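Glyoxalase-like domain protein (Staphylococcus aureus, PDB 3P8A) is of unknown function but carries a glyoxalase-like domain, which places it in the vicinal oxygen chelate family, many of whose members are metal-dependent enzymes. Local coordinates at residues Ile32-Leu35 with Asp36-Ser39; Gln97-Gln100 with Glu101-Gln105; Ser198-Arg201 with Ser202-Val205; Gly63-Asn66 with Glu67-Ile70. All blocks are in the same frame, centred on the assembly; numbering follows the deposited sequence.

Interaction 1 of 4, residues Ile32-Leu35 with Asp36-Ser39; sequences IDQL and DRFS
Arg-37 is the first residue of 36-39 to bond back across the contact: its N donates to Gln-34 O at 3.3 Å, a long bond with an N-H...O angle of 149°. The two side chains of this pair run alongside each other in the same direction, and Gln-34 OE1 comes 3.5 Å from Arg-37 CD. The amide stands at 90° to the guanidinium, and what touches is the methylene shaft of the arginine. Phe-38 N follows with a bond to Leu-35 O of 3.1 Å; Lys-61 NZ is a second donor to that oxygen. These are two successive backbone bonds, each from a residue to the one three places before it, in the loop that leaves strand 24-31 and heads for strand 48-53 in the glyoxalase-like domain. With CG trans to its own N (chi1 -174°), Phe-38 brings its ring against Ile-32. There CD1 of Ile-32 sits over the middle of one ring face, 3.7 Å from the centroid and 11° off the normal, a well-centred CH-pi contact, the isoleucine crossing the phenyl at about a right angle. The other methyl branch, Ile-32 CG2, lies 4.0 Å from Phe-38 CG. Leu-35 CD1 reaches Phe-38 CB at 4.2 Å, and Leu-72 of strand 69-75 touches Ile-32, Leu-35 and Phe-38 alike.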
loop_
_atom_site.group_PDB
_atom_site.type_symbol
_atom_site.label_atom_id
_atom_site.label_comp_id
_atom_site.label_asym_id
_atom_site.label_seq_id
_atom_site.Cartn_x
_atom_site.Cartn_y
_atom_site.Cartn_z
ATOM N N ILE A 32 -2.269 -4.570 11.823
ATOM C CA ILE A 32 -2.524 -4.271 13.239
ATOM C C ILE A 32 -3.237 -5.443 13.893
ATOM O O ILE A 32 -4.341 -5.776 13.487
ATOM C CB ILE A 32 -3.310 -2.927 13.420
ATOM C CG1 ILE A 32 -2.420 -1.730 13.038
ATOM C CG2 ILE A 32 -3.824 -2.766 14.877
ATOM C CD1 ILE A 32 -3.076 -0.381 13.066
ATOM N N ASP A 33 -2.622 -6.048 14.916
ATOM C CA ASP A 33 -3.251 -7.148 15.645
ATOM C C ASP A 33 -4.387 -6.556 16.500
ATOM O O ASP A 33 -4.234 -5.446 16.981
ATOM C CB ASP A 33 -2.222 -7.833 16.560
ATOM C CG ASP A 33 -2.834 -8.863 17.486
ATOM O OD1 ASP A 33 -3.438 -9.824 16.980
ATOM O OD2 ASP A 33 -2.684 -8.715 18.711
ATOM N N GLN A 34 -5.519 -7.286 16.680
ATOM C CA GLN A 34 -6.652 -6.789 17.482
ATOM C C GLN A 34 -7.150 -5.441 16.963
ATOM O O GLN A 34 -7.334 -4.474 17.719
ATOM C CB GLN A 34 -6.307 -6.719 18.998
ATOM C CG GLN A 34 -6.113 -8.096 19.636
ATOM C CD GLN A 34 -5.580 -8.008 21.046
ATOM O OE1 GLN A 34 -5.870 -7.069 21.803
ATOM N NE2 GLN A 34 -4.798 -9.005 21.438
ATOM N N LEU A 35 -7.326 -5.371 15.636
ATOM C CA LEU A 35 -7.785 -4.163 14.938
ATOM C C LEU A 35 -9.158 -3.654 15.401
ATOM O O LEU A 35 -9.379 -2.454 15.344
ATOM C CB LEU A 35 -7.758 -4.412 13.409
ATOM C CG LEU A 35 -8.230 -3.326 12.453
ATOM C CD1 LEU A 35 -7.441 -2.019 12.635
ATOM C CD2 LEU A 35 -8.156 -3.817 11.036
ATOM N N ASP A 36 -10.063 -4.533 15.874
ATOM C CA ASP A 36 -11.391 -4.088 16.331
ATOM C C ASP A 36 -11.349 -3.101 17.493
ATOM O O ASP A 36 -12.248 -2.273 17.622
ATOM C CB ASP A 36 -12.270 -5.260 16.727
ATOM C CG ASP A 36 -12.936 -5.933 15.558
ATOM O OD1 ASP A 36 -13.345 -5.213 14.609
ATOM O OD2 ASP A 36 -13.115 -7.167 15.615
ATOM N N ARG A 37 -10.311 -3.209 18.337
ATOM C CA ARG A 37 -10.128 -2.362 19.516
ATOM C C ARG A 37 -9.438 -1.054 19.149
ATOM O O ARG A 37 -9.488 -0.084 19.907
ATOM C CB ARG A 37 -9.243 -3.099 20.548
ATOM C CG ARG A 37 -9.863 -4.376 21.120
ATOM C CD ARG A 37 -8.831 -5.247 21.821
ATOM N NE ARG A 37 -8.490 -4.740 23.150
ATOM C CZ ARG A 37 -9.172 -5.016 24.260
ATOM N NH1 ARG A 37 -8.789 -4.508 25.424
ATOM N NH2 ARG A 37 -10.246 -5.797 24.214
ATOM N N PHE A 38 -8.758 -1.057 18.003
ATOM C CA PHE A 38 -7.901 0.020 17.542
ATOM C C PHE A 38 -8.572 1.292 17.071
ATOM O O PHE A 38 -9.538 1.252 16.321
ATOM C CB PHE A 38 -6.885 -0.510 16.496
ATOM C CG PHE A 38 -5.858 0.505 16.048
ATOM C CD1 PHE A 38 -4.660 0.652 16.734
ATOM C CD2 PHE A 38 -6.106 1.339 14.967
ATOM C CE1 PHE A 38 -3.725 1.610 16.341
ATOM C CE2 PHE A 38 -5.177 2.309 14.583
ATOM C CZ PHE A 38 -3.988 2.434 15.270
ATOM N N SER A 39 -7.955 2.421 17.433
ATOM C CA SER A 39 -8.234 3.776 16.984
ATOM C C SER A 39 -6.902 4.529 17.002
ATOM O O SER A 39 -6.001 4.165 17.760
ATOM C CB SER A 39 -9.250 4.476 17.888
ATOM O OG SER A 39 -8.822 4.495 19.240
#

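Interaction 2 of 4, residues Gln97-Gln100 with Glu101-Gln105; sequences QIVQ and EKYEQ
Tyr-103 N and Ile-98 O make one of the two shortest bonds here, 2.8 Å, with the N-H arriving nearly along the C=O axis. Water 1 donates to the same oxygen at 3.0 Å and also to Glu-104 O, so the Ile-98 carbonyl is gripped by two donors and tied to the last residue of the turn, Glu-104. Glu-101 N gives an equally short bond to Gln-97 O. Lys-102 N reaches Val-99 O at 3.0 Å. The nested pair, Tyr-103 to Ile-98 outside and Lys-102 to Val-99 inside, is a Schellman motif: Lys-102, with positive phi, is the C-prime residue that ends helix 97-100, and a type I' turn from Glu-101 to Glu-104 then steers the chain toward strand 106-113. Glu-101 lies alongside Gln-97; its OE1 makes a salt bridge with Lys-108, which probably steadies the negative charge. Gln-100 sends its NE2 outside to Gly-90 O. In Tyr-103, chi1 of -65° puts CG beside the backbone N, which turns one ring face to the last turn, with Ile-98 O above it near the rim. Ile-98 crosses the ring at about a right angle, CG2 being 3.6 Å from Tyr-103 CD1. Val-99 lies side by side with Tyr-103, pointing the same way, its CG2 3.4 Å from Tyr-103 OH.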
loop_
_atom_site.group_PDB
_atom_site.type_symbol
_atom_site.label_atom_id
_atom_site.label_comp_id
_atom_site.label_asym_id
_atom_site.label_seq_id
_atom_site.Cartn_x
_atom_site.Cartn_y
_atom_site.Cartn_z
ATOM N N GLN A 97 1.039 -11.780 3.352
ATOM C CA GLN A 97 2.283 -11.135 3.802
ATOM C C GLN A 97 2.325 -11.141 5.314
ATOM O O GLN A 97 3.418 -11.239 5.876
ATOM C CB GLN A 97 2.386 -9.670 3.330
ATOM C CG GLN A 97 2.685 -9.522 1.859
ATOM C CD GLN A 97 2.983 -8.084 1.525
ATOM O OE1 GLN A 97 3.894 -7.459 2.086
ATOM N NE2 GLN A 97 2.247 -7.539 0.582
ATOM N N ILE A 98 1.135 -11.082 5.969
ATOM C CA ILE A 98 0.965 -11.135 7.448
ATOM C C ILE A 98 1.650 -12.415 7.965
ATOM O O ILE A 98 2.466 -12.348 8.889
ATOM C CB ILE A 98 -0.533 -11.048 7.889
ATOM C CG1 ILE A 98 -1.149 -9.685 7.527
ATOM C CG2 ILE A 98 -0.692 -11.293 9.419
ATOM C CD1 ILE A 98 -2.730 -9.602 7.737
ATOM N N VAL A 99 1.378 -13.553 7.304
ATOM C CA VAL A 99 1.961 -14.862 7.659
ATOM C C VAL A 99 3.452 -14.935 7.312
ATOM O O VAL A 99 4.282 -15.276 8.155
ATOM C CB VAL A 99 1.173 -16.044 6.998
ATOM C CG1 VAL A 99 1.837 -17.397 7.312
ATOM C CG2 VAL A 99 -0.275 -16.049 7.466
ATOM N N GLN A 100 3.775 -14.636 6.056
ATOM C CA GLN A 100 5.133 -14.698 5.503
ATOM C C GLN A 100 6.122 -13.796 6.238
ATOM O O GLN A 100 7.309 -14.140 6.353
ATOM C CB GLN A 100 5.093 -14.388 4.014
ATOM C CG GLN A 100 4.546 -15.579 3.232
ATOM C CD GLN A 100 3.888 -15.216 1.949
ATOM O OE1 GLN A 100 3.824 -14.044 1.544
ATOM N NE2 GLN A 100 3.385 -16.242 1.277
ATOM N N GLU A 101 5.622 -12.660 6.773
ATOM C CA GLU A 101 6.428 -11.744 7.556
ATOM C C GLU A 101 6.305 -11.985 9.073
ATOM O O GLU A 101 6.539 -11.086 9.871
ATOM C CB GLU A 101 6.221 -10.296 7.123
ATOM C CG GLU A 101 6.596 -10.094 5.667
ATOM C CD GLU A 101 6.086 -8.834 4.998
ATOM O OE1 GLU A 101 6.036 -7.775 5.665
ATOM O OE2 GLU A 101 5.779 -8.899 3.785
ATOM N N LYS A 102 6.002 -13.249 9.454
ATOM C CA LYS A 102 5.961 -13.799 10.813
ATOM C C LYS A 102 5.083 -13.018 11.788
ATOM O O LYS A 102 5.431 -12.940 12.977
ATOM C CB LYS A 102 7.401 -13.975 11.386
ATOM C CG LYS A 102 8.425 -14.603 10.408
ATOM C CD LYS A 102 9.829 -14.616 10.975
ATOM C CE LYS A 102 10.820 -15.050 9.940
ATOM N NZ LYS A 102 11.320 -13.919 9.127
ATOM N N TYR A 103 3.943 -12.449 11.304
ATOM C CA TYR A 103 2.987 -11.703 12.149
ATOM C C TYR A 103 3.597 -10.462 12.822
ATOM O O TYR A 103 3.105 -10.010 13.855
ATOM C CB TYR A 103 2.264 -12.638 13.159
ATOM C CG TYR A 103 1.378 -13.676 12.501
ATOM C CD1 TYR A 103 0.028 -13.427 12.278
ATOM C CD2 TYR A 103 1.877 -14.925 12.147
ATOM C CE1 TYR A 103 -0.792 -14.372 11.659
ATOM C CE2 TYR A 103 1.068 -15.878 11.525
ATOM C CZ TYR A 103 -0.269 -15.597 11.287
ATOM O OH TYR A 103 -1.099 -16.536 10.729
ATOM N N GLU A 104 4.634 -9.892 12.206
ATOM C CA GLU A 104 5.262 -8.654 12.657
ATOM C C GLU A 104 4.352 -7.516 12.188
ATOM O O GLU A 104 4.063 -7.403 10.998
ATOM C CB GLU A 104 6.655 -8.500 12.047
ATOM C CG GLU A 104 7.694 -9.451 12.622
ATOM C CD GLU A 104 8.941 -9.646 11.769
ATOM O OE1 GLU A 104 9.259 -8.763 10.938
ATOM O OE2 GLU A 104 9.611 -10.686 11.949
ATOM N N GLN A 105 3.880 -6.701 13.123
ATOM C CA GLN A 105 2.984 -5.579 12.827
ATOM C C GLN A 105 3.744 -4.420 12.186
ATOM O O GLN A 105 4.933 -4.258 12.450
ATOM C CB GLN A 105 2.302 -5.114 14.109
ATOM C CG GLN A 105 1.421 -6.194 14.710
ATOM C CD GLN A 105 0.794 -5.726 15.990
ATOM O OE1 GLN A 105 -0.202 -5.003 15.994
ATOM N NE2 GLN A 105 1.411 -6.063 17.096
HETATM O O HOH W 1 3.295 -9.477 9.241
#

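Interaction 3 of 4, residues Ser198-Arg201 with Ser202-Val205; sequences SKNR and SQTV
Ser-198 and Thr-204 turn their hydroxyls toward each other, OG to OG1 at 2.9 Å, in a hydrogen bond for which either could be the donor. The serine reaches this position because its OG is trans to its own N (chi1 178°). From there it also accepts the N-H of Asn-200 at 3.0 Å, an ST turn, so one hydroxyl holds both the bend after strand 189-198 and the first turn of the helix that follows. Asn-200 slants across Gln-203, the two amide planes 81° apart. The touching atoms are Asn-200 ND2 and Gln-203 CB, 3.5 Å from each other. Water 2 joins the two amide groups, accepting from ND2 of Asn-200 and donating to OE1 of Gln-203. Asn-200 holds the N-cap position of helix 201-212, and its own carbonyl starts the helical bonding: Thr-204 N donates to Asn-200 O at 3.1 Å. Val-205 N repeats the pattern with Arg-201 O at 2.9 Å, with an N-H...O angle of 171°. Arg-201 and Val-205, one turn apart, lie side by side and point the same way, Arg-201 CG resting 3.9 Å from Val-205 CG2. Beyond CG the arginine bends at chi3 and leaves its neighbour, carrying NE to a salt bridge with Asp-239 and NH1 to Thr-224 and Asn-220.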
loop_
_atom_site.group_PDB
_atom_site.type_symbol
_atom_site.label_atom_id
_atom_site.label_comp_id
_atom_site.label_asym_id
_atom_site.label_seq_id
_atom_site.Cartn_x
_atom_site.Cartn_y
_atom_site.Cartn_z
ATOM N N SER A 198 15.868 -0.038 2.848
ATOM C CA SER A 198 16.270 -1.237 2.111
ATOM C C SER A 198 17.717 -1.634 2.378
ATOM O O SER A 198 18.605 -0.773 2.347
ATOM C CB SER A 198 16.065 -1.048 0.618
ATOM O OG SER A 198 16.497 -2.212 -0.069
ATOM N N LYS A 199 17.965 -2.948 2.529
ATOM C CA LYS A 199 19.340 -3.447 2.706
ATOM C C LYS A 199 20.052 -3.554 1.368
ATOM O O LYS A 199 21.248 -3.853 1.320
ATOM C CB LYS A 199 19.359 -4.806 3.435
ATOM C CG LYS A 199 19.027 -4.709 4.911
ATOM C CD LYS A 199 19.059 -6.091 5.578
ATOM C CE LYS A 199 17.785 -6.866 5.371
ATOM N NZ LYS A 199 17.826 -8.161 6.116
ATOM N N ASN A 200 19.324 -3.293 0.275
ATOM C CA ASN A 200 19.867 -3.283 -1.074
ATOM C C ASN A 200 19.150 -2.220 -1.894
ATOM O O ASN A 200 18.356 -2.524 -2.771
ATOM C CB ASN A 200 19.787 -4.692 -1.732
ATOM C CG ASN A 200 20.697 -4.831 -2.930
ATOM O OD1 ASN A 200 21.289 -3.863 -3.402
ATOM N ND2 ASN A 200 20.790 -6.033 -3.480
ATOM N N ARG A 201 19.422 -0.958 -1.585
ATOM C CA ARG A 201 18.792 0.180 -2.247
ATOM C C ARG A 201 18.941 0.160 -3.742
ATOM O O ARG A 201 17.979 0.444 -4.442
ATOM C CB ARG A 201 19.347 1.488 -1.674
ATOM C CG ARG A 201 18.842 2.740 -2.381
ATOM C CD ARG A 201 19.094 3.980 -1.564
ATOM N NE ARG A 201 20.490 4.142 -1.138
ATOM C CZ ARG A 201 21.294 5.132 -1.538
ATOM N NH1 ARG A 201 20.891 5.996 -2.462
ATOM N NH2 ARG A 201 22.511 5.245 -1.036
ATOM N N SER A 202 20.152 -0.168 -4.235
ATOM C CA SER A 202 20.430 -0.209 -5.672
ATOM C C SER A 202 19.474 -1.093 -6.413
ATOM O O SER A 202 18.925 -0.687 -7.441
ATOM C CB SER A 202 21.873 -0.632 -5.930
ATOM O OG SER A 202 22.670 0.534 -5.880
ATOM N N GLN A 203 19.234 -2.284 -5.862
ATOM C CA GLN A 203 18.299 -3.267 -6.402
ATOM C C GLN A 203 16.873 -2.785 -6.330
ATOM O O GLN A 203 16.154 -2.923 -7.323
ATOM C CB GLN A 203 18.428 -4.611 -5.683
ATOM C CG GLN A 203 17.836 -5.777 -6.474
ATOM C CD GLN A 203 18.379 -5.914 -7.880
ATOM O OE1 GLN A 203 19.593 -6.053 -8.112
ATOM N NE2 GLN A 203 17.475 -5.873 -8.854
ATOM N N THR A 204 16.449 -2.231 -5.163
ATOM C CA THR A 204 15.059 -1.742 -5.003
ATOM C C THR A 204 14.739 -0.660 -6.027
ATOM O O THR A 204 13.686 -0.716 -6.658
ATOM C CB THR A 204 14.757 -1.287 -3.576
ATOM O OG1 THR A 204 15.168 -2.306 -2.667
ATOM C CG2 THR A 204 13.272 -1.047 -3.355
ATOM N N VAL A 205 15.659 0.305 -6.201
ATOM C CA VAL A 205 15.523 1.410 -7.167
ATOM C C VAL A 205 15.408 0.897 -8.620
ATOM O O VAL A 205 14.478 1.280 -9.353
ATOM C CB VAL A 205 16.666 2.435 -6.979
ATOM C CG1 VAL A 205 16.655 3.507 -8.079
ATOM C CG2 VAL A 205 16.580 3.081 -5.598
HETATM O O HOH W 2 21.687 -7.455 -6.228
#

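Interaction 4 of 4, residues Gly63-Asn66 with Glu67-Ile70; sequences GYIN and ENYI
The beta hairpin of strands 58-64 and 69-75 turns round here, inside the mixed sheet that includes strand 24-31 of the glyoxalase-like domain. Gly-63 and Ile-70 form a hydrogen-bonded antiparallel pair: Gly-63 N gives an almost straight bond to Ile-70 O at 2.9 Å, and Ile-70 N returns one to Gly-63 O at 2.8 Å. Nearer the turn, Ile-65 N donates to Asn-68 O at 3.0 Å. Tyr-64 and Tyr-69 between them are a non-hydrogen-bonded pair whose side chains share one face of the sheet and point the same way. Their rings meet obliquely, planes at 46°, and Tyr-64 CD1 comes 3.9 Å from Tyr-69 CB. Tyr-69 has CG between its backbone N and carbonyl carbon (chi1 60°), which takes the ring away from Tyr-64 to a stack with His-27, while its OH binds a glycerol, probably from the crystallisation liquor. Ile-65 slants across Ile-70, CD1 against CD1 at 4.0 Å. At the tip Glu-67 has positive phi, and its side chain runs alongside that of Asn-66 with the carboxylate turned 50° from the amide. Water 3 bridges the two ends, donating to Asn-66 OD1 at 2.9 Å and to Glu-67 OE1 at 2.7 Å.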
loop_
_atom_site.group_PDB
_atom_site.type_symbol
_atom_site.label_atom_id
_atom_site.label_comp_id
_atom_site.label_asym_id
_atom_site.label_seq_id
_atom_site.Cartn_x
_atom_site.Cartn_y
_atom_site.Cartn_z
ATOM N N GLY A 63 -8.700 4.549 6.718
ATOM C CA GLY A 63 -8.398 5.941 6.994
ATOM C C GLY A 63 -8.335 6.676 5.669
ATOM O O GLY A 63 -7.288 6.695 5.012
ATOM N N TYR A 64 -9.482 7.241 5.228
ATOM C CA TYR A 64 -9.538 7.972 3.964
ATOM C C TYR A 64 -8.863 9.325 4.095
ATOM O O TYR A 64 -9.210 10.116 4.969
ATOM C CB TYR A 64 -10.988 8.126 3.464
ATOM C CG TYR A 64 -11.639 6.827 3.055
ATOM C CD1 TYR A 64 -11.355 6.239 1.829
ATOM C CD2 TYR A 64 -12.575 6.206 3.875
ATOM C CE1 TYR A 64 -11.977 5.054 1.432
ATOM C CE2 TYR A 64 -13.206 5.025 3.489
ATOM C CZ TYR A 64 -12.905 4.453 2.265
ATOM O OH TYR A 64 -13.525 3.289 1.870
ATOM N N ILE A 65 -7.883 9.577 3.229
ATOM C CA ILE A 65 -7.142 10.832 3.227
ATOM C C ILE A 65 -7.708 11.718 2.115
ATOM O O ILE A 65 -8.669 12.446 2.362
ATOM C CB ILE A 65 -5.594 10.593 3.174
ATOM C CG1 ILE A 65 -5.124 9.609 4.256
ATOM C CG2 ILE A 65 -4.813 11.903 3.251
ATOM C CD1 ILE A 65 -5.460 10.039 5.795
ATOM N N ASN A 66 -7.162 11.626 0.892
ATOM C CA ASN A 66 -7.616 12.432 -0.248
ATOM C C ASN A 66 -7.291 11.698 -1.550
ATOM O O ASN A 66 -6.147 11.736 -2.022
ATOM C CB ASN A 66 -6.978 13.840 -0.188
ATOM C CG ASN A 66 -7.588 14.875 -1.121
ATOM O OD1 ASN A 66 -8.501 14.606 -1.916
ATOM N ND2 ASN A 66 -7.080 16.097 -1.044
ATOM N N GLU A 67 -8.294 10.959 -2.078
ATOM C CA GLU A 67 -8.211 10.139 -3.295
ATOM C C GLU A 67 -7.214 8.961 -3.111
ATOM O O GLU A 67 -6.825 8.275 -4.069
ATOM C CB GLU A 67 -7.940 10.998 -4.559
ATOM C CG GLU A 67 -9.089 11.935 -4.889
ATOM C CD GLU A 67 -8.778 13.006 -5.915
ATOM O OE1 GLU A 67 -8.591 14.179 -5.515
ATOM O OE2 GLU A 67 -8.736 12.676 -7.122
ATOM N N ASN A 68 -6.847 8.721 -1.841
ATOM C CA ASN A 68 -5.981 7.638 -1.376
ATOM C C ASN A 68 -6.301 7.389 0.094
ATOM O O ASN A 68 -7.027 8.173 0.706
ATOM C CB ASN A 68 -4.486 7.927 -1.626
ATOM C CG ASN A 68 -4.029 9.316 -1.272
ATOM O OD1 ASN A 68 -3.420 10.026 -2.091
ATOM N ND2 ASN A 68 -4.309 9.739 -0.054
ATOM N N TYR A 69 -5.839 6.267 0.643
ATOM C CA TYR A 69 -6.193 5.952 2.018
ATOM C C TYR A 69 -5.178 5.084 2.703
ATOM O O TYR A 69 -4.234 4.610 2.084
ATOM C CB TYR A 69 -7.593 5.287 2.082
ATOM C CG TYR A 69 -7.741 3.990 1.320
ATOM C CD1 TYR A 69 -7.735 2.767 1.984
ATOM C CD2 TYR A 69 -7.939 3.985 -0.063
ATOM C CE1 TYR A 69 -7.891 1.566 1.289
ATOM C CE2 TYR A 69 -8.105 2.790 -0.767
ATOM C CZ TYR A 69 -8.068 1.584 -0.088
ATOM O OH TYR A 69 -8.229 0.408 -0.771
ATOM N N ILE A 70 -5.396 4.878 3.998
ATOM C CA ILE A 70 -4.620 3.970 4.821
ATOM C C ILE A 70 -5.518 2.766 5.044
ATOM O O ILE A 70 -6.647 2.921 5.530
ATOM C CB ILE A 70 -4.209 4.609 6.179
ATOM C CG1 ILE A 70 -3.399 5.918 5.957
ATOM C CG2 ILE A 70 -3.397 3.586 6.999
ATOM C CD1 ILE A 70 -3.391 6.896 7.171
HETATM O O HOH W 3 -10.177 15.753 -3.948
#

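Overall arrangement
Along the chain the order is interaction 1, interaction 4, interaction 2, interaction 3. The first three lie at the ends of strands of the eight-stranded mixed sheet: interaction 1 follows strand 24-31, interaction 4 turns the hairpin 58-64/69-75 beside that strand, and interaction 2 leads into strand 106-113 on its other flank. Interactions 1 and 2 touch, Gln-105 OE1 lying 2.8 Å from Asp-33 N in a probable hydrogen bond, although their centres are 16 Å apart. Interaction 3 belongs with the second, seven-stranded sheet, leaving its strand 189-198; its centre is 32 Å from interaction 1 and 27 Å from interaction 4. The four sample turns and helix ends within two sheets of similar strand order, consistent with a repeated glyoxalase-like architecture.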